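Local coordinates for protein probable L,D-transpeptidase 3 (Mycobacterium tuberculosis, PDB 6D4K) that is a probable L,D-transpeptidase of cell-wall biogenesis that does not make 3->3 peptidoglycan cross-links from tetrapeptide stems and may anchor proteins to peptidoglycan, at residues 26-31 against 47-52; 179-184 against 246-251. All coordinates share one frame; numbering follows the deposited sequence. Where two conformers were deposited one is given.

In the fold
The two contacts sample the two parts of the chain: interaction 1 the bacterial Ig domain, interaction 2 the L,D-transpeptidase catalytic domain. Interaction 1 joins two antiparallel strands at the edge of a sheet, whereas interaction 2 fastens a helix C-terminus to a strand. They follow one another along the chain without touching: their centres lie about 30 Å apart and their nearest atoms about 18 Å. Interaction 1 is remote from the annotated sites. Interaction 2 is closer to them, with the Tyr248 side chain about 8 Å from that of His218, the predicted proton donor/acceptor, and the Lys179 side chain about 8 Å from the bound calcium ion.

Interaction 1 of 2, residues 26-31 against 47-52; sequences FAVASV and VTFSAP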
loop_
_atom_site.group_PDB
_atom_site.type_symbol
_atom_site.label_atom_id
_atom_site.label_comp_id
_atom_site.label_asym_id
_atom_site.label_seq_id
_atom_site.Cartn_x
_atom_site.Cartn_y
_atom_site.Cartn_z
ATOM N N PHE A 26 6.972 -22.695 18.313
ATOM C CA PHE A 26 7.270 -21.758 17.241
ATOM C C PHE A 26 7.167 -22.396 15.861
ATOM O O PHE A 26 7.734 -21.867 14.901
ATOM C CB PHE A 26 8.637 -21.099 17.440
ATOM C CG PHE A 26 8.834 -20.487 18.805
ATOM C CD1 PHE A 26 7.782 -19.877 19.474
ATOM C CD2 PHE A 26 10.086 -20.497 19.401
ATOM C CE1 PHE A 26 7.972 -19.306 20.734
ATOM C CE2 PHE A 26 10.284 -19.927 20.655
ATOM C CZ PHE A 26 9.228 -19.329 21.320
ATOM N N ALA A 27 6.441 -23.512 15.742
ATOM C CA ALA A 27 6.243 -24.159 14.450
ATOM C C ALA A 27 5.595 -23.196 13.463
ATOM O O ALA A 27 4.559 -22.590 13.754
ATOM C CB ALA A 27 5.351 -25.389 14.623
ATOM N N VAL A 28 6.195 -23.078 12.284
ATOM C CA VAL A 28 5.720 -22.176 11.240
ATOM C C VAL A 28 4.797 -22.931 10.290
ATOM O O VAL A 28 5.196 -23.924 9.668
ATOM C CB VAL A 28 6.899 -21.566 10.475
ATOM C CG1 VAL A 28 6.395 -20.789 9.261
ATOM C CG2 VAL A 28 7.702 -20.670 11.387
ATOM N N ALA A 29 3.566 -22.442 10.157
ATOM C CA ALA A 29 2.637 -23.063 9.225
ATOM C C ALA A 29 2.967 -22.661 7.797
ATOM O O ALA A 29 2.996 -23.510 6.894
ATOM C CB ALA A 29 1.202 -22.671 9.583
ATOM N N SER A 30 3.240 -21.377 7.575
ATOM C CA SER A 30 3.369 -20.880 6.214
ATOM C C SER A 30 4.059 -19.525 6.226
ATOM O O SER A 30 4.122 -18.849 7.254
ATOM C CB SER A 30 1.996 -20.762 5.548
ATOM O OG SER A 30 1.182 -19.865 6.275
ATOM N N VAL A 31 4.543 -19.131 5.045
ATOM C CA VAL A 31 5.259 -17.884 4.850
ATOM C C VAL A 31 4.746 -17.228 3.581
ATOM O O VAL A 31 4.491 -17.914 2.582
ATOM C CB VAL A 31 6.769 -18.162 4.715
ATOM C CG1 VAL A 31 7.491 -16.976 4.111
ATOM C CG2 VAL A 31 7.327 -18.528 6.065
ATOM N N VAL A 47 5.055 -14.368 8.429
ATOM C CA VAL A 47 5.259 -15.686 9.003
ATOM C C VAL A 47 4.025 -16.026 9.841
ATOM O O VAL A 47 3.697 -15.310 10.792
ATOM C CB VAL A 47 6.535 -15.733 9.861
ATOM C CG1 VAL A 47 6.714 -17.140 10.420
ATOM C CG2 VAL A 47 7.777 -15.277 9.048
ATOM N N THR A 48 3.335 -17.108 9.483
ATOM C CA THR A 48 2.140 -17.555 10.196
ATOM C C THR A 48 2.497 -18.793 11.002
ATOM O O THR A 48 3.004 -19.777 10.447
ATOM C CB THR A 48 1.009 -17.867 9.215
ATOM O OG1 THR A 48 0.642 -16.663 8.532
ATOM C CG2 THR A 48 -0.210 -18.431 9.967
ATOM N N PHE A 49 2.237 -18.736 12.301
ATOM C CA PHE A 49 2.556 -19.828 13.208
ATOM C C PHE A 49 1.402 -20.820 13.323
ATOM O O PHE A 49 0.233 -20.466 13.165
ATOM C CB PHE A 49 2.918 -19.295 14.595
ATOM C CG PHE A 49 4.191 -18.505 14.613
ATOM C CD1 PHE A 49 5.407 -19.161 14.705
ATOM C CD2 PHE A 49 4.170 -17.125 14.538
ATOM C CE1 PHE A 49 6.607 -18.449 14.739
ATOM C CE2 PHE A 49 5.371 -16.387 14.549
ATOM C CZ PHE A 49 6.582 -17.058 14.662
ATOM N N SER A 50 1.738 -22.079 13.612
ATOM C CA SER A 50 0.694 -23.096 13.731
ATOM C C SER A 50 -0.201 -22.849 14.936
ATOM O O SER A 50 -1.366 -23.248 14.920
ATOM C CB SER A 50 1.303 -24.502 13.761
ATOM O OG SER A 50 1.841 -24.826 12.496
ATOM N N ALA A 51 0.306 -22.191 15.976
ATOM C CA ALA A 51 -0.501 -21.872 17.145
ATOM C C ALA A 51 -0.144 -20.487 17.673
ATOM O O ALA A 51 0.988 -20.028 17.494
ATOM C CB ALA A 51 -0.311 -22.897 18.273
ATOM N N PRO A 52 -1.084 -19.814 18.322
ATOM C CA PRO A 52 -0.792 -18.485 18.876
ATOM C C PRO A 52 0.361 -18.503 19.867
ATOM O O PRO A 52 0.533 -19.439 20.654
ATOM C CB PRO A 52 -2.104 -18.104 19.572
ATOM C CG PRO A 52 -3.145 -18.855 18.820
ATOM C CD PRO A 52 -2.512 -20.161 18.451
HETATM O O HOH W 1 3.264 -22.535 16.314
#
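A classic beta bulge interrupts the antiparallel pairing of strands 28-32 and 45-49, where Ala29 and Ser30 together face Thr48. The carbonyl oxygen of Thr48 accepts from both amides of the bulge. Ala29 N approaches it at 2.7 Å, in the carbonyl plane but with a bent N-H...O angle of 138°; Ser30 N lies at 3.3 Å from the same Thr48 O, slightly tilted from that plane. Beyond the bulge the ladder is regular again, and Thr48 N returns a nearly straight bond to Ser30 O at 2.9 Å. On the other side of the bulge, Ser50 N reaches Ala27 O at 2.9 Å, and a water that donates to the same Ala27 O accepts from Ala51 N, carrying the link past the end of the strand.

Val28 and Val47 meet methyl to methyl at about a right angle, CG2 of Val28 lying 3.8 Å from CG1 of Val47. That CG1 also sits over the rim of one face of the Phe49 ring. With CG anti to its carbonyl carbon (chi1 -66°), Phe49 brings the ring edge to the backbone of the other segment, where Phe26 O lies in the ring plane, 3.6 Å from Phe49 CD1. On the face opposite Val31 and Val47, Ser30 OG rests against Thr48 CB at 3.6 Å.

Strand 28-32 is the outermost of its four-stranded antiparallel sheet, while strand 45-49 pairs on its other side with strand 85-90, against whose Val86 both Val47 and Phe49 pack. Phe26 leans on helix 59-65, and Val66, just after that helix, touches Val28 and Phe49.

Interaction 2 of 2, residues 179-184 against 246-251; sequences KERSVI and WYYNAV
Lys179 and Tyr248 bury most of the surface here, with Val251 and Arg181 adding smaller shares. The lysine chain passes across the tyrosine ring on its way to the end of helix 241-250. Its CB lies 3.6 Å from Tyr248 CE2, and its CE stands over one ring face, offset toward the rim, in a CH-pi contact 3.9 Å from the centroid. A bend at chi3 (57°) then turns the chain toward the helix end. There Lys179 NZ donates to Tyr248 O and Val251 O, each at 2.8 Å and each met nearly head-on by the ammonium group. The same NZ stays over the ring face at 4.8 Å from the centroid, a cation-pi contact; two carbonyl oxygens and the ring face thus surround the ammonium group and would be expected to stabilise its charge.

Tyr248 reaches out from the helix with CG anti to the backbone N (chi1 180°), which brings its far edge to the strand: Glu180 N lies in the ring plane at that edge. Arg181 CG touches the hydroxyl, 3.6 Å from Tyr248 OH, while the guanidinium group goes on to a salt bridge with Asp205. Tyr206 stacks edge-to-face with Tyr248 and also takes a cation-pi contact from Arg181.

A lysine from a neighbouring strand here binds carbonyls at and just beyond the last helical turn, and probably complements the negative end of the helix dipole. In this YkuD-type catalytic domain it ties helix 241-250 to strand 172-180.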
loop_
_atom_site.group_PDB
_atom_site.type_symbol
_atom_site.label_atom_id
_atom_site.label_comp_id
_atom_site.label_asym_id
_atom_site.label_seq_id
_atom_site.Cartn_x
_atom_site.Cartn_y
_atom_site.Cartn_z
ATOM N N LYS A 179 -5.821 -4.961 -3.790
ATOM C CA LYS A 179 -6.404 -4.233 -4.914
ATOM C C LYS A 179 -7.797 -4.805 -5.126
ATOM O O LYS A 179 -7.956 -6.028 -5.198
ATOM C CB LYS A 179 -5.589 -4.439 -6.225
ATOM C CG LYS A 179 -4.359 -3.568 -6.409
ATOM C CD LYS A 179 -3.421 -4.184 -7.426
ATOM C CE LYS A 179 -4.058 -4.420 -8.790
ATOM N NZ LYS A 179 -2.988 -4.448 -9.827
ATOM N N GLU A 180 -8.789 -3.932 -5.274
ATOM C CA GLU A 180 -10.161 -4.387 -5.443
ATOM C C GLU A 180 -10.936 -3.414 -6.318
ATOM O O GLU A 180 -10.638 -2.224 -6.360
ATOM C CB GLU A 180 -10.857 -4.518 -4.084
ATOM C CG GLU A 180 -11.450 -5.883 -3.861
ATOM C CD GLU A 180 -12.320 -5.951 -2.634
ATOM O OE1 GLU A 180 -13.405 -6.568 -2.723
ATOM O OE2 GLU A 180 -11.923 -5.392 -1.587
ATOM N N ARG A 181 -11.964 -3.936 -6.991
ATOM C CA ARG A 181 -12.870 -3.150 -7.818
ATOM C C ARG A 181 -14.230 -3.020 -7.148
ATOM O O ARG A 181 -14.669 -3.914 -6.418
ATOM C CB ARG A 181 -13.067 -3.811 -9.181
ATOM C CG ARG A 181 -11.792 -3.991 -9.976
ATOM C CD ARG A 181 -11.295 -2.664 -10.517
ATOM N NE ARG A 181 -12.346 -1.924 -11.210
ATOM C CZ ARG A 181 -12.611 -2.038 -12.508
ATOM N NH1 ARG A 181 -11.910 -2.875 -13.257
ATOM N NH2 ARG A 181 -13.584 -1.322 -13.054
ATOM N N SER A 182 -14.891 -1.894 -7.418
ATOM C CA SER A 182 -16.281 -1.663 -7.020
ATOM C C SER A 182 -16.528 -2.020 -5.556
ATOM O O SER A 182 -17.521 -2.662 -5.201
ATOM C CB SER A 182 -17.259 -2.377 -7.955
ATOM O OG SER A 182 -17.162 -1.869 -9.276
ATOM N N VAL A 183 -15.614 -1.605 -4.696
ATOM C CA VAL A 183 -15.732 -1.922 -3.280
ATOM C C VAL A 183 -16.529 -0.829 -2.579
ATOM O O VAL A 183 -16.419 0.361 -2.901
ATOM C CB VAL A 183 -14.352 -2.163 -2.635
ATOM C CG1 VAL A 183 -13.577 -0.870 -2.506
ATOM C CG2 VAL A 183 -14.514 -2.840 -1.285
ATOM N N ILE A 184 -17.361 -1.242 -1.633
ATOM C CA ILE A 184 -18.178 -0.302 -0.875
ATOM C C ILE A 184 -17.322 0.269 0.245
ATOM O O ILE A 184 -16.755 -0.479 1.051
ATOM C CB ILE A 184 -19.436 -0.982 -0.319
ATOM C CG1 ILE A 184 -20.339 -1.453 -1.461
ATOM C CG2 ILE A 184 -20.185 -0.035 0.612
ATOM C CD1 ILE A 184 -20.783 -0.342 -2.386
ATOM N N TRP A 246 -5.062 3.724 -14.133
ATOM C CA TRP A 246 -3.704 3.492 -14.607
ATOM C C TRP A 246 -2.797 3.040 -13.468
ATOM O O TRP A 246 -2.065 2.054 -13.600
ATOM C CB TRP A 246 -3.178 4.774 -15.255
ATOM C CG TRP A 246 -1.905 4.594 -15.969
ATOM C CD1 TRP A 246 -1.740 4.281 -17.287
ATOM C CD2 TRP A 246 -0.600 4.699 -15.412
ATOM N NE1 TRP A 246 -0.409 4.198 -17.586
ATOM C CE2 TRP A 246 0.316 4.442 -16.449
ATOM C CE3 TRP A 246 -0.111 4.995 -14.136
ATOM C CZ2 TRP A 246 1.695 4.461 -16.249
ATOM C CZ3 TRP A 246 1.256 5.010 -13.937
ATOM C CH2 TRP A 246 2.141 4.746 -14.988
ATOM N N TYR A 247 -2.856 3.724 -12.326
ATOM C CA TYR A 247 -2.048 3.315 -11.177
ATOM C C TYR A 247 -2.436 1.919 -10.690
ATOM O O TYR A 247 -1.574 1.081 -10.415
ATOM C CB TYR A 247 -2.203 4.334 -10.047
ATOM C CG TYR A 247 -1.525 3.892 -8.783
ATOM C CD1 TYR A 247 -2.258 3.667 -7.623
ATOM C CD2 TYR A 247 -0.147 3.723 -8.737
ATOM C CE1 TYR A 247 -1.639 3.275 -6.450
ATOM C CE2 TYR A 247 0.481 3.324 -7.570
ATOM C CZ TYR A 247 -0.270 3.110 -6.424
ATOM O OH TYR A 247 0.354 2.703 -5.259
ATOM N N TYR A 248 -3.739 1.670 -10.544
ATOM C CA TYR A 248 -4.237 0.358 -10.133
ATOM C C TYR A 248 -3.700 -0.738 -11.050
ATOM O O TYR A 248 -3.228 -1.779 -10.591
ATOM C CB TYR A 248 -5.764 0.377 -10.167
ATOM C CG TYR A 248 -6.454 -0.909 -9.779
ATOM C CD1 TYR A 248 -6.630 -1.949 -10.697
ATOM C CD2 TYR A 248 -7.004 -1.060 -8.508
ATOM C CE1 TYR A 248 -7.299 -3.116 -10.347
ATOM C CE2 TYR A 248 -7.679 -2.215 -8.154
ATOM C CZ TYR A 248 -7.812 -3.243 -9.069
ATOM O OH TYR A 248 -8.487 -4.391 -8.711
ATOM N N ASN A 249 -3.774 -0.516 -12.359
ATOM C CA ASN A 249 -3.325 -1.532 -13.302
ATOM C C ASN A 249 -1.814 -1.719 -13.273
ATOM O O ASN A 249 -1.332 -2.803 -13.622
ATOM C CB ASN A 249 -3.799 -1.192 -14.718
ATOM C CG ASN A 249 -5.292 -1.401 -14.907
ATOM O OD1 ASN A 249 -5.929 -2.181 -14.191
ATOM N ND2 ASN A 249 -5.851 -0.727 -15.901
ATOM N N ALA A 250 -1.060 -0.688 -12.870
ATOM C CA ALA A 250 0.395 -0.780 -12.844
ATOM C C ALA A 250 0.931 -1.405 -11.562
ATOM O O ALA A 250 1.966 -2.079 -11.602
ATOM C CB ALA A 250 0.995 0.610 -13.024
ATOM N N VAL A 251 0.261 -1.189 -10.421
ATOM C CA VAL A 251 0.837 -1.488 -9.116
ATOM C C VAL A 251 0.558 -2.944 -8.750
ATOM O O VAL A 251 -0.397 -3.580 -9.216
ATOM C CB VAL A 251 0.262 -0.507 -8.070
ATOM C CG1 VAL A 251 -1.170 -0.899 -7.684
ATOM C CG2 VAL A 251 1.177 -0.398 -6.851
#